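Local coordinates for salicylate carboxymethyltransferase (Clarkia breweri, PDB 1M6E), which transfers a methyl group from S-adenosyl-L-methionine to the carboxyl group of salicylic acid, giving the volatile ester methyl salicylate, at residues L7-G11 and A310-L315; Q25-I29 and P64-A69. All blocks are in the same frame, centred on the assembly; numbering follows the deposited sequence.

Interaction 1. Residues L7-G11 and A310-L315. With SAH (S-adenosyl-L-homocysteine), chain C; SAL (2-hydroxybenzoic acid), chain D.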
ATOM      1  N   LEU A   7      16.422  -4.753  -1.742  1.00 51.15           N
ATOM      2  CA  LEU A   7      17.099  -4.923  -0.463  1.00 55.93           C
ATOM      3  C   LEU A   7      16.811  -3.979   0.712  1.00 57.53           C
ATOM      4  O   LEU A   7      16.492  -4.441   1.811  1.00 60.22           O
ATOM      5  CB  LEU A   7      18.601  -4.965  -0.698  1.00 58.21           C
ATOM      6  CG  LEU A   7      19.461  -5.528   0.438  1.00 77.11           C
ATOM      7  CD1 LEU A   7      20.860  -5.769  -0.103  1.00 88.36           C
ATOM      8  CD2 LEU A   7      19.512  -4.580   1.645  1.00 91.00           C
ATOM      9  N   HIS A   8      16.915  -2.671   0.532  1.00 55.31           N
ATOM     10  CA  HIS A   8      16.677  -1.867   1.708  1.00 61.05           C
ATOM     11  C   HIS A   8      15.361  -1.166   1.943  1.00 61.03           C
ATOM     12  O   HIS A   8      14.651  -0.709   1.026  1.00 59.47           O
ATOM     13  CB  HIS A   8      17.805  -0.861   1.917  1.00 79.16           C
ATOM     14  CG  HIS A   8      17.602   0.451   1.227  1.00 81.30           C
ATOM     15  ND1 HIS A   8      18.296   1.586   1.589  1.00 85.81           N
ATOM     16  CD2 HIS A   8      16.796   0.809   0.201  1.00 80.59           C
ATOM     17  CE1 HIS A   8      17.921   2.591   0.818  1.00 86.96           C
ATOM     18  NE2 HIS A   8      17.011   2.146  -0.032  1.00 88.56           N
ATOM     19  N   MET A   9      15.088  -1.101   3.238  1.00 53.09           N
ATOM     20  CA  MET A   9      13.922  -0.487   3.838  1.00 45.12           C
ATOM     21  C   MET A   9      14.397  -0.304   5.281  1.00 38.55           C
ATOM     22  O   MET A   9      15.522  -0.663   5.600  1.00 35.79           O
ATOM     23  CB  MET A   9      12.718  -1.433   3.798  1.00 46.32           C
ATOM     24  CG  MET A   9      12.782  -2.604   4.791  1.00 48.64           C
ATOM     25  SD  MET A   9      13.585  -4.063   4.135  1.00 55.30           S
ATOM     26  CE  MET A   9      13.205  -5.278   5.444  1.00 63.60           C
ATOM     27  N   LYS A  10      13.542   0.235   6.144  1.00 37.33           N
ATOM     28  CA  LYS A  10      13.886   0.478   7.544  1.00 27.74           C
ATOM     29  C   LYS A  10      13.173  -0.599   8.304  1.00 32.01           C
ATOM     30  O   LYS A  10      12.252  -1.182   7.753  1.00 36.54           O
ATOM     31  CB  LYS A  10      13.360   1.843   7.971  1.00 32.06           C
ATOM     32  CG  LYS A  10      13.740   2.985   7.045  1.00 21.26           C
ATOM     33  CD  LYS A  10      15.024   3.603   7.449  1.00 14.93           C
ATOM     34  CE  LYS A  10      15.806   3.964   6.248  1.00 29.10           C
ATOM     35  NZ  LYS A  10      16.066   2.650   5.664  1.00 31.77           N
ATOM     36  N   GLY A  11      13.604  -0.891   9.539  1.00 42.61           N
ATOM     37  CA  GLY A  11      12.967  -1.935  10.337  1.00 37.10           C
ATOM     38  C   GLY A  11      11.474  -1.663  10.433  1.00 45.04           C
ATOM     39  O   GLY A  11      11.088  -0.519  10.698  1.00 54.75           O
ATOM     40  N   ALA A 310      17.703   0.520  13.096  1.00 43.37           N
ATOM     41  CA  ALA A 310      16.458   0.452  12.376  1.00 37.84           C
ATOM     42  C   ALA A 310      16.715   0.962  10.956  1.00 41.16           C
ATOM     43  O   ALA A 310      15.967   0.676  10.030  1.00 55.42           O
ATOM     44  CB  ALA A 310      15.472   1.312  13.033  1.00 25.07           C
ATOM     45  N   VAL A 311      17.803   1.687  10.779  1.00 42.90           N
ATOM     46  CA  VAL A 311      18.140   2.260   9.481  1.00 47.36           C
ATOM     47  C   VAL A 311      19.010   1.341   8.608  1.00 53.90           C
ATOM     48  O   VAL A 311      18.885   1.348   7.380  1.00 51.27           O
ATOM     49  CB  VAL A 311      18.872   3.642   9.699  1.00 44.87           C
ATOM     50  CG1 VAL A 311      19.470   4.158   8.420  1.00 28.68           C
ATOM     51  CG2 VAL A 311      17.903   4.655  10.287  1.00 19.25           C
ATOM     52  N   ALA A 312      19.863   0.530   9.236  1.00 52.78           N
ATOM     53  CA  ALA A 312      20.777  -0.317   8.472  1.00 51.99           C
ATOM     54  C   ALA A 312      20.734  -1.797   8.771  1.00 44.67           C
ATOM     55  O   ALA A 312      21.360  -2.583   8.085  1.00 51.62           O
ATOM     56  CB  ALA A 312      22.221   0.196   8.655  1.00 50.05           C
ATOM     57  N   GLU A 313      20.014  -2.200   9.797  1.00 44.66           N
ATOM     58  CA  GLU A 313      19.976  -3.621  10.108  1.00 46.25           C
ATOM     59  C   GLU A 313      19.707  -4.476   8.871  1.00 45.47           C
ATOM     60  O   GLU A 313      20.277  -5.558   8.750  1.00 47.08           O
ATOM     61  CB  GLU A 313      18.923  -3.924  11.172  1.00 45.58           C
ATOM     62  CG  GLU A 313      19.098  -5.266  11.851  1.00 51.24           C
ATOM     63  CD  GLU A 313      17.785  -6.015  12.015  1.00 70.43           C
ATOM     64  OE1 GLU A 313      17.774  -7.042  12.722  1.00 76.02           O
ATOM     65  OE2 GLU A 313      16.758  -5.593  11.431  1.00 88.18           O
ATOM     66  N   PRO A 314      18.828  -4.012   7.945  1.00 41.09           N
ATOM     67  CA  PRO A 314      18.532  -4.789   6.738  1.00 39.37           C
ATOM     68  C   PRO A 314      19.684  -4.871   5.715  1.00 44.39           C
ATOM     69  O   PRO A 314      19.922  -5.918   5.120  1.00 47.67           O
ATOM     70  CB  PRO A 314      17.296  -4.089   6.179  1.00 26.31           C
ATOM     71  CG  PRO A 314      16.661  -3.521   7.345  1.00 29.53           C
ATOM     72  CD  PRO A 314      17.819  -2.948   8.096  1.00 42.21           C
ATOM     73  N   LEU A 315      20.383  -3.767   5.499  1.00 51.34           N
ATOM     74  CA  LEU A 315      21.510  -3.752   4.568  1.00 53.81           C
ATOM     75  C   LEU A 315      22.542  -4.761   5.052  1.00 55.25           C
ATOM     76  O   LEU A 315      23.119  -5.512   4.266  1.00 54.50           O
ATOM     77  CB  LEU A 315      22.155  -2.369   4.538  1.00 48.53           C
ATOM     78  CG  LEU A 315      21.311  -1.237   3.975  1.00 54.76           C
ATOM     79  CD1 LEU A 315      21.954   0.074   4.318  1.00 58.57           C
ATOM     80  CD2 LEU A 315      21.185  -1.394   2.467  1.00 55.35           C
TER
HETATM   81  N   SAH C2814      10.837  10.448   5.474  1.00 56.48           N
HETATM   82  CA  SAH C2814      10.973   9.865   6.888  1.00 64.42           C
HETATM   83  CB  SAH C2814      11.971   8.695   6.990  1.00 56.91           C
HETATM   84  CG  SAH C2814      12.618   8.268   5.741  1.00 57.98           C
HETATM   85  SD  SAH C2814      13.842   6.914   5.807  1.00 45.74           S
HETATM   86  C   SAH C2814      11.483  10.863   7.926  1.00 73.38           C
HETATM   87  O   SAH C2814      11.769  12.048   7.582  1.00 83.12           O
HETATM   88  OXT SAH C2814      11.579  10.365   9.125  1.00 65.20           O
HETATM   89  C5' SAH C2814      14.116   6.850   4.068  1.00 56.58           C
HETATM   90  C4' SAH C2814      13.154   5.931   3.192  1.00 42.83           C
HETATM   91  O4' SAH C2814      13.682   6.187   1.851  1.00 32.53           O
HETATM   92  C3' SAH C2814      13.422   4.389   3.377  1.00 43.28           C
HETATM   93  O3' SAH C2814      12.177   3.680   3.946  1.00 33.08           O
HETATM   94  C2' SAH C2814      13.673   3.875   2.030  1.00 31.51           C
HETATM   95  O2' SAH C2814      13.167   2.651   1.615  1.00 48.33           O
HETATM   96  C1' SAH C2814      13.354   5.168   1.134  1.00 28.19           C
HETATM   97  N9  SAH C2814      14.057   5.106  -0.128  1.00 29.13           N
HETATM   98  C8  SAH C2814      15.387   4.889  -0.415  1.00 31.37           C
HETATM   99  N7  SAH C2814      15.659   4.871  -1.687  1.00 37.09           N
HETATM  100  C5  SAH C2814      14.430   5.093  -2.263  1.00 35.25           C
HETATM  101  C6  SAH C2814      14.011   5.186  -3.609  1.00 39.85           C
HETATM  102  N6  SAH C2814      14.887   5.043  -4.603  1.00 52.26           N
HETATM  103  N1  SAH C2814      12.677   5.427  -3.914  1.00 30.71           N
HETATM  104  C2  SAH C2814      11.790   5.566  -2.877  1.00 35.78           C
HETATM  105  N3  SAH C2814      12.091   5.486  -1.551  1.00 35.76           N
HETATM  106  C4  SAH C2814      13.435   5.246  -1.314  1.00 31.84           C
HETATM  107  C1' SAL D2000      18.649   7.454   7.206  1.00 79.26           C
HETATM  108  O1' SAL D2000      17.609   7.780   7.800  1.00 82.87           O
HETATM  109  O2' SAL D2000      18.508   6.832   6.021  1.00 92.70           O
HETATM  110  C1  SAL D2000      19.989   7.768   7.845  1.00 76.33           C
HETATM  111  C2  SAL D2000      21.288   7.425   7.250  1.00 71.43           C
HETATM  112  C3  SAL D2000      22.466   7.775   7.948  1.00 71.26           C
HETATM  113  C4  SAL D2000      22.471   8.438   9.201  1.00 76.99           C
HETATM  114  C5  SAL D2000      21.258   8.790   9.818  1.00 73.06           C
HETATM  115  C6  SAL D2000      19.958   8.438   9.109  1.00 71.82           C
HETATM  116  O2  SAL D2000      21.465   6.787   6.053  1.00 75.95           O

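Interaction 2. Residues Q25-I29 and P64-A69. With SAH (S-adenosyl-L-homocysteine), chain C.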
ATOM      1  N   GLN A  25      14.785  12.217  12.809  1.00 48.37           N
ATOM      2  CA  GLN A  25      14.289  12.613  11.492  1.00 51.25           C
ATOM      3  C   GLN A  25      12.973  13.362  11.709  1.00 46.24           C
ATOM      4  O   GLN A  25      12.527  14.147  10.861  1.00 44.77           O
ATOM      5  CB  GLN A  25      14.091  11.395  10.578  1.00 43.91           C
ATOM      6  CG  GLN A  25      14.062  10.080  11.314  1.00 51.55           C
ATOM      7  CD  GLN A  25      15.425   9.464  11.425  1.00 50.97           C
ATOM      8  OE1 GLN A  25      15.834   9.018  12.498  1.00 51.31           O
ATOM      9  NE2 GLN A  25      16.142   9.419  10.304  1.00 62.29           N
ATOM     10  N   ARG A  26      12.374  13.135  12.875  1.00 47.03           N
ATOM     11  CA  ARG A  26      11.122  13.790  13.205  1.00 48.51           C
ATOM     12  C   ARG A  26      11.302  15.243  13.546  1.00 45.39           C
ATOM     13  O   ARG A  26      10.427  16.033  13.270  1.00 47.75           O
ATOM     14  CB  ARG A  26      10.438  13.108  14.373  1.00 43.66           C
ATOM     15  CG  ARG A  26       9.064  13.680  14.638  1.00 48.17           C
ATOM     16  CD  ARG A  26       8.221  12.619  15.282  1.00 75.24           C
ATOM     17  NE  ARG A  26       6.797  12.822  15.069  1.00 90.24           N
ATOM     18  CZ  ARG A  26       6.104  13.825  15.588  1.00103.38           C
ATOM     19  NH1 ARG A  26       6.704  14.734  16.358  1.00102.62           N
ATOM     20  NH2 ARG A  26       4.801  13.896  15.353  1.00108.28           N
ATOM     21  N   GLN A  27      12.438  15.576  14.154  1.00 55.35           N
ATOM     22  CA  GLN A  27      12.756  16.942  14.571  1.00 58.95           C
ATOM     23  C   GLN A  27      13.182  17.765  13.390  1.00 57.85           C
ATOM     24  O   GLN A  27      12.933  18.975  13.343  1.00 61.93           O
ATOM     25  CB  GLN A  27      13.871  16.930  15.611  1.00 63.11           C
ATOM     26  CG  GLN A  27      13.558  17.742  16.841  1.00 73.97           C
ATOM     27  CD  GLN A  27      14.191  17.133  18.069  1.00 91.86           C
ATOM     28  OE1 GLN A  27      14.107  15.911  18.284  1.00 96.13           O
ATOM     29  NE2 GLN A  27      14.825  17.970  18.891  1.00 96.92           N
ATOM     30  N   VAL A  28      13.836  17.100  12.442  1.00 48.68           N
ATOM     31  CA  VAL A  28      14.283  17.745  11.225  1.00 45.96           C
ATOM     32  C   VAL A  28      13.047  18.162  10.443  1.00 50.82           C
ATOM     33  O   VAL A  28      13.025  19.216   9.823  1.00 61.81           O
ATOM     34  CB  VAL A  28      15.087  16.784  10.352  1.00 45.83           C
ATOM     35  CG1 VAL A  28      15.415  17.435   9.029  1.00 33.37           C
ATOM     36  CG2 VAL A  28      16.340  16.356  11.078  1.00 55.88           C
ATOM     37  N   ILE A  29      12.012  17.336  10.463  1.00 46.18           N
ATOM     38  CA  ILE A  29      10.804  17.686   9.727  1.00 48.85           C
ATOM     39  C   ILE A  29      10.100  18.845  10.416  1.00 53.02           C
ATOM     40  O   ILE A  29       9.388  19.637   9.766  1.00 52.10           O
ATOM     41  CB  ILE A  29       9.819  16.485   9.623  1.00 41.63           C
ATOM     42  CG1 ILE A  29      10.482  15.347   8.822  1.00 43.89           C
ATOM     43  CG2 ILE A  29       8.491  16.956   8.989  1.00 22.34           C
ATOM     44  CD1 ILE A  29       9.780  13.995   8.858  1.00 27.93           C
ATOM     45  N   PRO A  64       4.971   7.059  12.455  1.00 53.49           N
ATOM     46  CA  PRO A  64       4.799   8.502  12.266  1.00 58.40           C
ATOM     47  C   PRO A  64       5.768   8.970  11.204  1.00 69.22           C
ATOM     48  O   PRO A  64       6.543   8.163  10.690  1.00 89.26           O
ATOM     49  CB  PRO A  64       5.113   9.055  13.640  1.00 55.67           C
ATOM     50  CG  PRO A  64       4.755   7.889  14.552  1.00 45.84           C
ATOM     51  CD  PRO A  64       5.352   6.752  13.834  1.00 41.90           C
ATOM     52  N   ASN A  65       5.739  10.258  10.885  1.00 63.13           N
ATOM     53  CA  ASN A  65       6.614  10.869   9.867  1.00 62.68           C
ATOM     54  C   ASN A  65       6.064  10.612   8.475  1.00 64.54           C
ATOM     55  O   ASN A  65       6.026  11.514   7.642  1.00 69.00           O
ATOM     56  CB  ASN A  65       8.066  10.364   9.936  1.00 51.02           C
ATOM     57  CG  ASN A  65       8.607  10.298  11.359  1.00 55.45           C
ATOM     58  OD1 ASN A  65       8.751   9.207  11.921  1.00 57.94           O
ATOM     59  ND2 ASN A  65       8.902  11.449  11.949  1.00 50.25           N
ATOM     60  N   ALA A  66       5.630   9.385   8.221  1.00 69.86           N
ATOM     61  CA  ALA A  66       5.067   9.073   6.919  1.00 74.18           C
ATOM     62  C   ALA A  66       4.004  10.136   6.649  1.00 71.91           C
ATOM     63  O   ALA A  66       4.048  10.826   5.632  1.00 76.35           O
ATOM     64  CB  ALA A  66       4.450   7.683   6.932  1.00 72.58           C
ATOM     65  N   LEU A  67       3.077  10.287   7.593  1.00 70.76           N
ATOM     66  CA  LEU A  67       2.001  11.265   7.483  1.00 66.90           C
ATOM     67  C   LEU A  67       2.283  12.586   8.212  1.00 67.91           C
ATOM     68  O   LEU A  67       1.607  13.586   7.978  1.00 71.36           O
ATOM     69  CB  LEU A  67       0.698  10.656   8.004  1.00 61.35           C
ATOM     70  CG  LEU A  67       0.044   9.631   7.082  1.00 56.91           C
ATOM     71  CD1 LEU A  67      -1.260   9.131   7.679  1.00 60.77           C
ATOM     72  CD2 LEU A  67      -0.211  10.277   5.756  1.00 52.40           C
ATOM     73  N   PHE A  68       3.294  12.600   9.069  1.00 61.17           N
ATOM     74  CA  PHE A  68       3.628  13.792   9.827  1.00 54.56           C
ATOM     75  C   PHE A  68       3.682  15.071   9.012  1.00 52.72           C
ATOM     76  O   PHE A  68       3.028  16.052   9.350  1.00 54.88           O
ATOM     77  CB  PHE A  68       4.952  13.597  10.560  1.00 55.65           C
ATOM     78  CG  PHE A  68       5.250  14.663  11.589  1.00 62.76           C
ATOM     79  CD1 PHE A  68       4.294  15.043  12.521  1.00 62.17           C
ATOM     80  CD2 PHE A  68       6.495  15.284  11.629  1.00 72.48           C
ATOM     81  CE1 PHE A  68       4.577  16.028  13.473  1.00 54.42           C
ATOM     82  CE2 PHE A  68       6.779  16.268  12.582  1.00 71.80           C
ATOM     83  CZ  PHE A  68       5.813  16.637  13.502  1.00 61.12           C
ATOM     84  N   ALA A  69       4.444  15.094   7.933  1.00 48.13           N
ATOM     85  CA  ALA A  69       4.508  16.334   7.180  1.00 48.35           C
ATOM     86  C   ALA A  69       3.320  16.590   6.262  1.00 54.22           C
ATOM     87  O   ALA A  69       2.881  17.731   6.092  1.00 59.53           O
ATOM     88  CB  ALA A  69       5.755  16.377   6.408  1.00 28.01           C
TER
HETATM   89  N   SAH C2814      10.837  10.448   5.474  1.00 56.48           N
HETATM   90  CA  SAH C2814      10.973   9.865   6.888  1.00 64.42           C
HETATM   91  CB  SAH C2814      11.971   8.695   6.990  1.00 56.91           C
HETATM   92  CG  SAH C2814      12.618   8.268   5.741  1.00 57.98           C
HETATM   93  SD  SAH C2814      13.842   6.914   5.807  1.00 45.74           S
HETATM   94  C   SAH C2814      11.483  10.863   7.926  1.00 73.38           C
HETATM   95  O   SAH C2814      11.769  12.048   7.582  1.00 83.12           O
HETATM   96  OXT SAH C2814      11.579  10.365   9.125  1.00 65.20           O
HETATM   97  C5' SAH C2814      14.116   6.850   4.068  1.00 56.58           C
HETATM   98  C4' SAH C2814      13.154   5.931   3.192  1.00 42.83           C
HETATM   99  O4' SAH C2814      13.682   6.187   1.851  1.00 32.53           O
HETATM  100  C3' SAH C2814      13.422   4.389   3.377  1.00 43.28           C
HETATM  101  O3' SAH C2814      12.177   3.680   3.946  1.00 33.08           O
HETATM  102  C2' SAH C2814      13.673   3.875   2.030  1.00 31.51           C
HETATM  103  O2' SAH C2814      13.167   2.651   1.615  1.00 48.33           O
HETATM  104  C1' SAH C2814      13.354   5.168   1.134  1.00 28.19           C
HETATM  105  N9  SAH C2814      14.057   5.106  -0.128  1.00 29.13           N
HETATM  106  C8  SAH C2814      15.387   4.889  -0.415  1.00 31.37           C
HETATM  107  N7  SAH C2814      15.659   4.871  -1.687  1.00 37.09           N
HETATM  108  C5  SAH C2814      14.430   5.093  -2.263  1.00 35.25           C
HETATM  109  C6  SAH C2814      14.011   5.186  -3.609  1.00 39.85           C
HETATM  110  N6  SAH C2814      14.887   5.043  -4.603  1.00 52.26           N
HETATM  111  N1  SAH C2814      12.677   5.427  -3.914  1.00 30.71           N
HETATM  112  C2  SAH C2814      11.790   5.566  -2.877  1.00 35.78           C
HETATM  113  N3  SAH C2814      12.091   5.486  -1.551  1.00 35.76           N
HETATM  114  C4  SAH C2814      13.435   5.246  -1.314  1.00 31.84           C

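Interaction 1. Residues L7-G11 and A310-L315
K10 lies between S-adenosyl-L-homocysteine and the helix segment A310-L315, and its CE also comes near the salicylate. Its CB lies 3.5 Å from the carbonyl O of A310. CG turns to the ribose of S-adenosyl-L-homocysteine and meets O3'. CD passes between the sulfur SD of that ligand and CA of V311. CE is 3.6 Å from the same SD and also faces O2' of the salicylate. The chain bends at chi2, chi3 and chi4, which brings NZ near the ribose C3' and to 3.5 Å from O of V311. The backbone of the same loop is pinned to the helix by one hydrogen bond. G11 N gives it to A310 O over 2.9 Å, nearly straight at 161°, in the carbonyl plane and on a lone pair. K10 CA adds a CA-H...O contact to the same oxygen.

The loop follows helix 4-7 and lies along helix 303-320, which is kinked here at P314 and L315. In this Rossmann-fold methyltransferase of the SABATH family the N-terminal loop thus forms one wall of the cofactor pocket. At the kink the P314 ring packs against M9, with CG 3.5 Å from M9 O and CB near M9 SD. L7, H8 and L315 form an apolar patch beside it. L315 and L7 cross at about a right angle, and their CD2 atoms are 3.7 Å apart. L315 CD2 also packs on H8 CB at 3.5 Å. The H8 ring reaches away from the helix to the adenine, with N7 at its edge, in plane. The ring also meets W151 edge-to-face and touches L99. V311 lines the salicylate pocket, its CG1 3.6 Å from C1' of the ligand.

Interaction 2. Residues Q25-I29 and P64-A69
The guanidinium of R26 lies over one face of the F68 ring in a cation-pi contact. R26 CZ is 3.6 Å from the ring centroid and 20° off the ring normal. The two planes are tilted 33° to each other, so the stack is not flat. R26 reaches the ring because CG stands anti to the backbone N (chi1 -174°) and the chain stays extended to NE. On the way its CB passes N65 ND2 at 3.3 Å, and P64 CB sits at the guanidinium edge. One turn on, I29 and F68 lie alongside each other, pointing opposite ways, with I29 CG2 3.7 Å from F68 CD2. The same CG2 packs on A69 CB.

The inner side of the contact is the carboxylate end of S-adenosyl-L-homocysteine. I29 CD1 approaches its O, while Q25 CB and N65 CB approach its OXT. Further out, N65 OD1 is hydrogen-bonded to S22 OG, which helps set the amide. R26 and I29 join helix 23-31 to the loop after strand 52-58, which carries cofactor-binding G59, C60 and S61 and, by similarity, N65. I29 and A69 both touch strand 143-146, and V28 packs on strand 275-283.

Interactions 1 and 2 lie at different ends of the same cofactor. Their centres are 18 Å apart and their nearest atoms about 5 Å apart, without touching. Residues 7-11 come first along the chain, then 25-29 and 64-69, and 310-315 last. The N-terminal part supplies one side of each: the loop after helix 4-7 meets helix 303-320, and helix 23-31 meets the loop after strand 52-58. That strand lies inside the mixed seven-strand sheet, between strands 91-98 and 143-146. Interaction 1 borders the nucleoside and sulfur, and interaction 2 the amino acid end. K10 and V311 of interaction 1 line the salicylate pocket, and segment 25-29 reaches it through Q25.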